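Long-range contact in glutamate--cysteine ligase GshA (Methylobacillus flagellatus KT, PDB 3K1T), which probably acts as a ligase that joins glutamate to cysteine, the gamma-glutamylcysteine-forming step of glutathione synthesis: residues N162-L176 against I187-L199. Residues are numbered along the deposited sequence; the frame is centred on the assembly and turned at random. Where two conformers were deposited one is given.
Sequences NRLELDNFDSCAILL and ILQGLEQSLIPPL. With SO4 (sulfate ion), chain E.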
loop_
_atom_site.group_PDB
_atom_site.type_symbol
_atom_site.label_atom_id
_atom_site.label_comp_id
_atom_site.label_asym_id
_atom_site.label_seq_id
_atom_site.Cartn_x
_atom_site.Cartn_y
_atom_site.Cartn_z
ATOM N N ASN A 162 27.491 -7.900 -21.802
ATOM C CA ASN A 162 27.057 -8.028 -20.405
ATOM C C ASN A 162 25.710 -7.384 -20.027
ATOM O O ASN A 162 25.428 -7.202 -18.852
ATOM C CB ASN A 162 28.159 -7.651 -19.410
ATOM C CG ASN A 162 29.379 -8.550 -19.538
ATOM O OD1 ASN A 162 29.266 -9.659 -20.074
ATOM N ND2 ASN A 162 30.544 -8.081 -19.070
ATOM N N ARG A 163 24.865 -7.155 -21.020
ATOM C CA ARG A 163 23.507 -6.692 -20.769
ATOM C C ARG A 163 22.520 -7.497 -21.614
ATOM O O ARG A 163 22.819 -7.898 -22.755
ATOM C CB ARG A 163 23.416 -5.211 -21.133
ATOM C CG ARG A 163 24.394 -4.313 -20.364
ATOM C CD ARG A 163 24.119 -2.813 -20.680
ATOM N NE ARG A 163 22.861 -2.354 -20.070
ATOM C CZ ARG A 163 22.716 -2.024 -18.785
ATOM N NH1 ARG A 163 23.727 -2.109 -17.940
ATOM N NH2 ARG A 163 21.525 -1.621 -18.329
ATOM N N LEU A 164 21.329 -7.720 -21.080
ATOM C CA LEU A 164 20.234 -8.263 -21.876
ATOM C C LEU A 164 19.421 -7.121 -22.468
ATOM O O LEU A 164 19.090 -6.181 -21.754
ATOM C CB LEU A 164 19.327 -9.140 -21.034
ATOM C CG LEU A 164 19.964 -10.360 -20.397
ATOM C CD1 LEU A 164 18.809 -11.218 -19.766
ATOM C CD2 LEU A 164 20.830 -11.185 -21.422
ATOM N N GLU A 165 19.100 -7.220 -23.755
ATOM C CA GLU A 165 18.330 -6.201 -24.447
ATOM C C GLU A 165 17.222 -6.823 -25.316
ATOM O O GLU A 165 17.264 -8.038 -25.655
ATOM C CB GLU A 165 19.283 -5.332 -25.285
ATOM C CG GLU A 165 20.013 -4.238 -24.438
ATOM C CD GLU A 165 21.348 -3.842 -25.013
ATOM O OE1 GLU A 165 21.600 -4.204 -26.190
ATOM O OE2 GLU A 165 22.151 -3.187 -24.294
ATOM N N LEU A 166 16.243 -5.991 -25.648
ATOM C CA LEU A 166 15.227 -6.280 -26.680
ATOM C C LEU A 166 15.283 -5.100 -27.649
ATOM O O LEU A 166 16.065 -4.170 -27.446
ATOM C CB LEU A 166 13.818 -6.412 -26.067
ATOM C CG LEU A 166 13.630 -7.459 -24.987
ATOM C CD1 LEU A 166 12.187 -7.360 -24.373
ATOM C CD2 LEU A 166 13.946 -8.862 -25.521
ATOM N N ASP A 167 14.440 -5.127 -28.677
ATOM C CA ASP A 167 14.412 -4.075 -29.716
ATOM C C ASP A 167 14.207 -2.721 -29.075
ATOM O O ASP A 167 13.179 -2.488 -28.439
ATOM C CB ASP A 167 13.257 -4.358 -30.692
ATOM C CG ASP A 167 13.116 -3.286 -31.780
ATOM O OD1 ASP A 167 14.122 -3.086 -32.484
ATOM O OD2 ASP A 167 12.010 -2.663 -31.919
ATOM N N ASN A 168 15.193 -1.839 -29.198
ATOM C CA ASN A 168 15.091 -0.512 -28.619
ATOM C C ASN A 168 14.663 -0.534 -27.136
ATOM O O ASN A 168 13.808 0.252 -26.701
ATOM C CB ASN A 168 14.101 0.317 -29.476
ATOM C CG ASN A 168 14.187 1.822 -29.202
ATOM O OD1 ASN A 168 15.227 2.322 -28.751
ATOM N ND2 ASN A 168 13.084 2.548 -29.454
ATOM N N PHE A 169 15.249 -1.438 -26.342
ATOM C CA PHE A 169 14.829 -1.594 -24.948
ATOM C C PHE A 169 15.980 -2.127 -24.113
ATOM O O PHE A 169 16.356 -3.305 -24.223
ATOM C CB PHE A 169 13.653 -2.554 -24.820
ATOM C CG PHE A 169 13.080 -2.635 -23.414
ATOM C CD1 PHE A 169 12.202 -1.656 -22.958
ATOM C CD2 PHE A 169 13.402 -3.688 -22.579
ATOM C CE1 PHE A 169 11.637 -1.726 -21.686
ATOM C CE2 PHE A 169 12.847 -3.770 -21.294
ATOM C CZ PHE A 169 11.967 -2.791 -20.849
ATOM N N ASP A 170 16.533 -1.262 -23.290
ATOM C CA ASP A 170 17.598 -1.692 -22.396
ATOM C C ASP A 170 17.187 -1.415 -20.976
ATOM O O ASP A 170 17.138 -0.263 -20.569
ATOM C CB ASP A 170 18.923 -0.999 -22.682
ATOM C CG ASP A 170 20.008 -1.475 -21.701
ATOM O OD1 ASP A 170 20.041 -1.025 -20.545
ATOM O OD2 ASP A 170 20.782 -2.351 -22.049
ATOM N N SER A 171 16.900 -2.471 -20.207
ATOM C CA SER A 171 16.391 -2.259 -18.873
ATOM C C SER A 171 17.459 -2.108 -17.871
ATOM O O SER A 171 18.599 -2.578 -17.992
ATOM C CB SER A 171 15.456 -3.386 -18.413
ATOM O OG SER A 171 16.159 -4.609 -18.315
ATOM N N CYS A 172 17.003 -1.522 -16.795
ATOM C CA CYS A 172 17.766 -1.220 -15.647
ATOM C C CYS A 172 17.958 -2.567 -14.803
ATOM O O CYS A 172 19.040 -2.933 -14.316
ATOM C CB CYS A 172 16.948 -0.035 -14.980
ATOM S SG CYS A 172 16.133 1.408 -16.211
ATOM N N ALA A 173 16.870 -3.301 -14.675
ATOM C CA ALA A 173 16.834 -4.509 -13.893
ATOM C C ALA A 173 16.013 -5.571 -14.604
ATOM O O ALA A 173 15.281 -5.280 -15.552
ATOM C CB ALA A 173 16.230 -4.208 -12.516
ATOM N N ILE A 174 16.122 -6.795 -14.111
ATOM C CA ILE A 174 15.495 -7.965 -14.711
ATOM C C ILE A 174 14.704 -8.697 -13.637
ATOM O O ILE A 174 15.289 -9.134 -12.652
ATOM C CB ILE A 174 16.559 -8.910 -15.285
ATOM C CG1 ILE A 174 17.378 -8.175 -16.364
ATOM C CG2 ILE A 174 15.930 -10.212 -15.839
ATOM C CD1 ILE A 174 18.714 -8.867 -16.656
ATOM N N LEU A 175 13.400 -8.839 -13.829
ATOM C CA LEU A 175 12.551 -9.564 -12.901
ATOM C C LEU A 175 12.318 -10.965 -13.395
ATOM O O LEU A 175 11.818 -11.174 -14.499
ATOM C CB LEU A 175 11.203 -8.846 -12.697
ATOM C CG LEU A 175 10.210 -9.507 -11.740
ATOM C CD1 LEU A 175 10.778 -9.557 -10.301
ATOM C CD2 LEU A 175 8.815 -8.776 -11.729
ATOM N N LEU A 176 12.749 -11.937 -12.601
ATOM C CA LEU A 176 12.480 -13.331 -12.895
ATOM C C LEU A 176 11.086 -13.770 -12.464
ATOM O O LEU A 176 10.735 -13.689 -11.281
ATOM C CB LEU A 176 13.508 -14.224 -12.198
ATOM C CG LEU A 176 14.960 -13.983 -12.556
ATOM C CD1 LEU A 176 15.864 -14.747 -11.556
ATOM C CD2 LEU A 176 15.201 -14.392 -14.033
ATOM N N ILE A 187 23.693 -17.463 -20.221
ATOM C CA ILE A 187 23.287 -16.159 -20.753
ATOM C C ILE A 187 22.817 -15.170 -19.660
ATOM O O ILE A 187 22.880 -13.946 -19.862
ATOM C CB ILE A 187 22.221 -16.305 -21.890
ATOM C CG1 ILE A 187 22.127 -15.004 -22.733
ATOM C CG2 ILE A 187 20.827 -16.714 -21.346
ATOM C CD1 ILE A 187 21.248 -15.160 -24.013
ATOM N N LEU A 188 22.399 -15.683 -18.515
ATOM C CA LEU A 188 21.999 -14.831 -17.386
ATOM C C LEU A 188 23.112 -14.594 -16.353
ATOM O O LEU A 188 22.857 -13.929 -15.329
ATOM C CB LEU A 188 20.765 -15.413 -16.671
ATOM C CG LEU A 188 19.473 -15.562 -17.472
ATOM C CD1 LEU A 188 18.240 -15.963 -16.586
ATOM C CD2 LEU A 188 19.194 -14.344 -18.312
ATOM N N GLN A 189 24.323 -15.107 -16.610
ATOM C CA GLN A 189 25.428 -14.976 -15.657
ATOM C C GLN A 189 26.400 -13.843 -16.026
ATOM O O GLN A 189 26.710 -13.614 -17.201
ATOM C CB GLN A 189 26.194 -16.295 -15.553
ATOM C CG GLN A 189 25.331 -17.446 -15.030
ATOM C CD GLN A 189 26.094 -18.749 -14.893
ATOM O OE1 GLN A 189 27.290 -18.733 -14.579
ATOM N NE2 GLN A 189 25.398 -19.899 -15.080
ATOM N N GLY A 190 26.900 -13.147 -15.011
ATOM C CA GLY A 190 27.885 -12.086 -15.201
ATOM C C GLY A 190 27.334 -10.848 -15.880
ATOM O O GLY A 190 28.061 -10.156 -16.605
ATOM N N LEU A 191 26.042 -10.559 -15.676
ATOM C CA LEU A 191 25.408 -9.391 -16.271
ATOM C C LEU A 191 25.632 -8.134 -15.429
ATOM O O LEU A 191 25.796 -8.215 -14.192
ATOM C CB LEU A 191 23.904 -9.617 -16.455
ATOM C CG LEU A 191 23.428 -10.731 -17.406
ATOM C CD1 LEU A 191 21.853 -10.980 -17.243
ATOM C CD2 LEU A 191 23.796 -10.372 -18.840
ATOM N N GLU A 192 25.596 -6.977 -16.096
ATOM C CA GLU A 192 25.599 -5.670 -15.414
ATOM C C GLU A 192 24.262 -5.333 -14.718
ATOM O O GLU A 192 24.258 -4.606 -13.730
ATOM C CB GLU A 192 25.906 -4.541 -16.397
ATOM C CG GLU A 192 27.258 -4.614 -16.992
ATOM C CD GLU A 192 27.531 -3.544 -18.050
ATOM O OE1 GLU A 192 26.672 -2.646 -18.325
ATOM O OE2 GLU A 192 28.638 -3.611 -18.605
ATOM N N GLN A 193 23.161 -5.834 -15.251
ATOM C CA GLN A 193 21.826 -5.587 -14.708
ATOM C C GLN A 193 21.550 -6.505 -13.524
ATOM O O GLN A 193 21.923 -7.680 -13.538
ATOM C CB GLN A 193 20.794 -5.873 -15.784
ATOM C CG GLN A 193 20.823 -4.923 -16.948
ATOM C CD GLN A 193 20.589 -5.616 -18.280
ATOM O OE1 GLN A 193 21.119 -6.726 -18.530
ATOM N NE2 GLN A 193 19.818 -4.979 -19.150
ATOM N N SER A 194 20.885 -5.998 -12.496
ATOM C CA SER A 194 20.517 -6.849 -11.372
ATOM C C SER A 194 19.381 -7.778 -11.687
ATOM O O SER A 194 18.407 -7.373 -12.352
ATOM C CB SER A 194 20.115 -5.991 -10.182
ATOM O OG SER A 194 21.249 -5.236 -9.793
ATOM N N LEU A 195 19.514 -9.027 -11.250
ATOM C CA LEU A 195 18.419 -9.952 -11.288
ATOM C C LEU A 195 17.585 -9.803 -9.999
ATOM O O LEU A 195 18.146 -9.528 -8.919
ATOM C CB LEU A 195 18.908 -11.390 -11.404
ATOM C CG LEU A 195 19.665 -11.802 -12.682
ATOM C CD1 LEU A 195 20.170 -13.235 -12.498
ATOM C CD2 LEU A 195 18.780 -11.717 -13.931
ATOM N N ILE A 196 16.274 -9.981 -10.143
ATOM C CA ILE A 196 15.331 -9.933 -9.031
ATOM C C ILE A 196 14.513 -11.217 -9.041
ATOM O O ILE A 196 13.777 -11.479 -9.985
ATOM C CB ILE A 196 14.367 -8.730 -9.128
ATOM C CG1 ILE A 196 15.146 -7.405 -9.216
ATOM C CG2 ILE A 196 13.353 -8.767 -7.923
ATOM C CD1 ILE A 196 14.360 -6.208 -9.764
ATOM N N PRO A 197 14.650 -12.062 -8.018
ATOM C CA PRO A 197 15.588 -12.021 -6.908
ATOM C C PRO A 197 17.031 -12.193 -7.409
ATOM O O PRO A 197 17.233 -12.708 -8.504
ATOM C CB PRO A 197 15.173 -13.229 -6.060
ATOM C CG PRO A 197 14.449 -14.114 -6.955
ATOM C CD PRO A 197 13.823 -13.291 -8.006
ATOM N N PRO A 198 18.034 -11.769 -6.609
ATOM C CA PRO A 198 19.369 -11.799 -7.161
ATOM C C PRO A 198 20.033 -13.175 -7.026
ATOM O O PRO A 198 20.853 -13.374 -6.134
ATOM C CB PRO A 198 20.102 -10.723 -6.355
ATOM C CG PRO A 198 19.426 -10.736 -5.023
ATOM C CD PRO A 198 17.960 -10.979 -5.363
ATOM N N LEU A 199 19.735 -14.077 -7.951
ATOM C CA LEU A 199 20.280 -15.423 -7.909
ATOM C C LEU A 199 21.664 -15.444 -8.571
ATOM O O LEU A 199 21.926 -14.710 -9.539
ATOM C CB LEU A 199 19.355 -16.396 -8.629
ATOM C CG LEU A 199 17.862 -16.335 -8.271
ATOM C CD1 LEU A 199 17.108 -17.367 -9.112
ATOM C CD2 LEU A 199 17.621 -16.584 -6.768
HETATM S S SO4 E . 26.284 -13.044 -11.433
HETATM O O1 SO4 E . 25.178 -12.119 -11.194
HETATM O O2 SO4 E . 26.535 -13.813 -10.208
HETATM O O3 SO4 E . 25.974 -13.978 -12.506
HETATM O O4 SO4 E . 27.469 -12.253 -11.726
HETATM O O HOH W 1 30.446 -5.401 -17.818
#
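Gln193 reaches into the gap between the strand 163-166 and the loop at Ser171 and spends its whole amide on backbone. Its OE1 takes the N-H of Leu164 at 2.7 Å on a lone pair in the carbonyl plane, while NE2 donates to Leu164 O at 3.0 Å and to Ser171 O at 2.9 Å, both acceptors lying close to the amide plane. A bend at chi2 (141°) turns the amide into this slot, and three bonds fix its flip. Beyond it the chain runs into strand 194-196, which pairs in parallel with 173-176 at an edge of the mixed sheet; Ile196 N and O bond to Ile174 O and Leu176 N, and strand 97-102 flanks 173-176 on the other side. Packing is closest between leucines: Leu164 CD1 meets Leu188 CD2 at 3.5 Å, a tight carbon pair, while Leu191 CD1 touches both Leu164 CG and Ile174 CD1. The outer side is looser and polar. Arg163 grips Asp170 side-on through NE and NH2, and its NH1 meets the anti lone pair of Glu192 OE1 at 3.0 Å, with Gln193 CG over one guanidinium face. The carboxylate plane of Glu192 is turned 59° from the guanidinium plane. A water bridges Glu192 OE2 and Asn162 ND2; the OD1 of the same amide accepts a hydrogen bond from Arg159. At exposed Gly190, N donates to O3 of a sulfate, probably from the crystallisation liquor, at 2.8 Å. Hydrogen bonds from one buried glutamine amide thus tie strand 163-166 to the Ser171 loop, whereas the arginine, shared between two carboxylates, probably keeps its charge and partly offsets theirs.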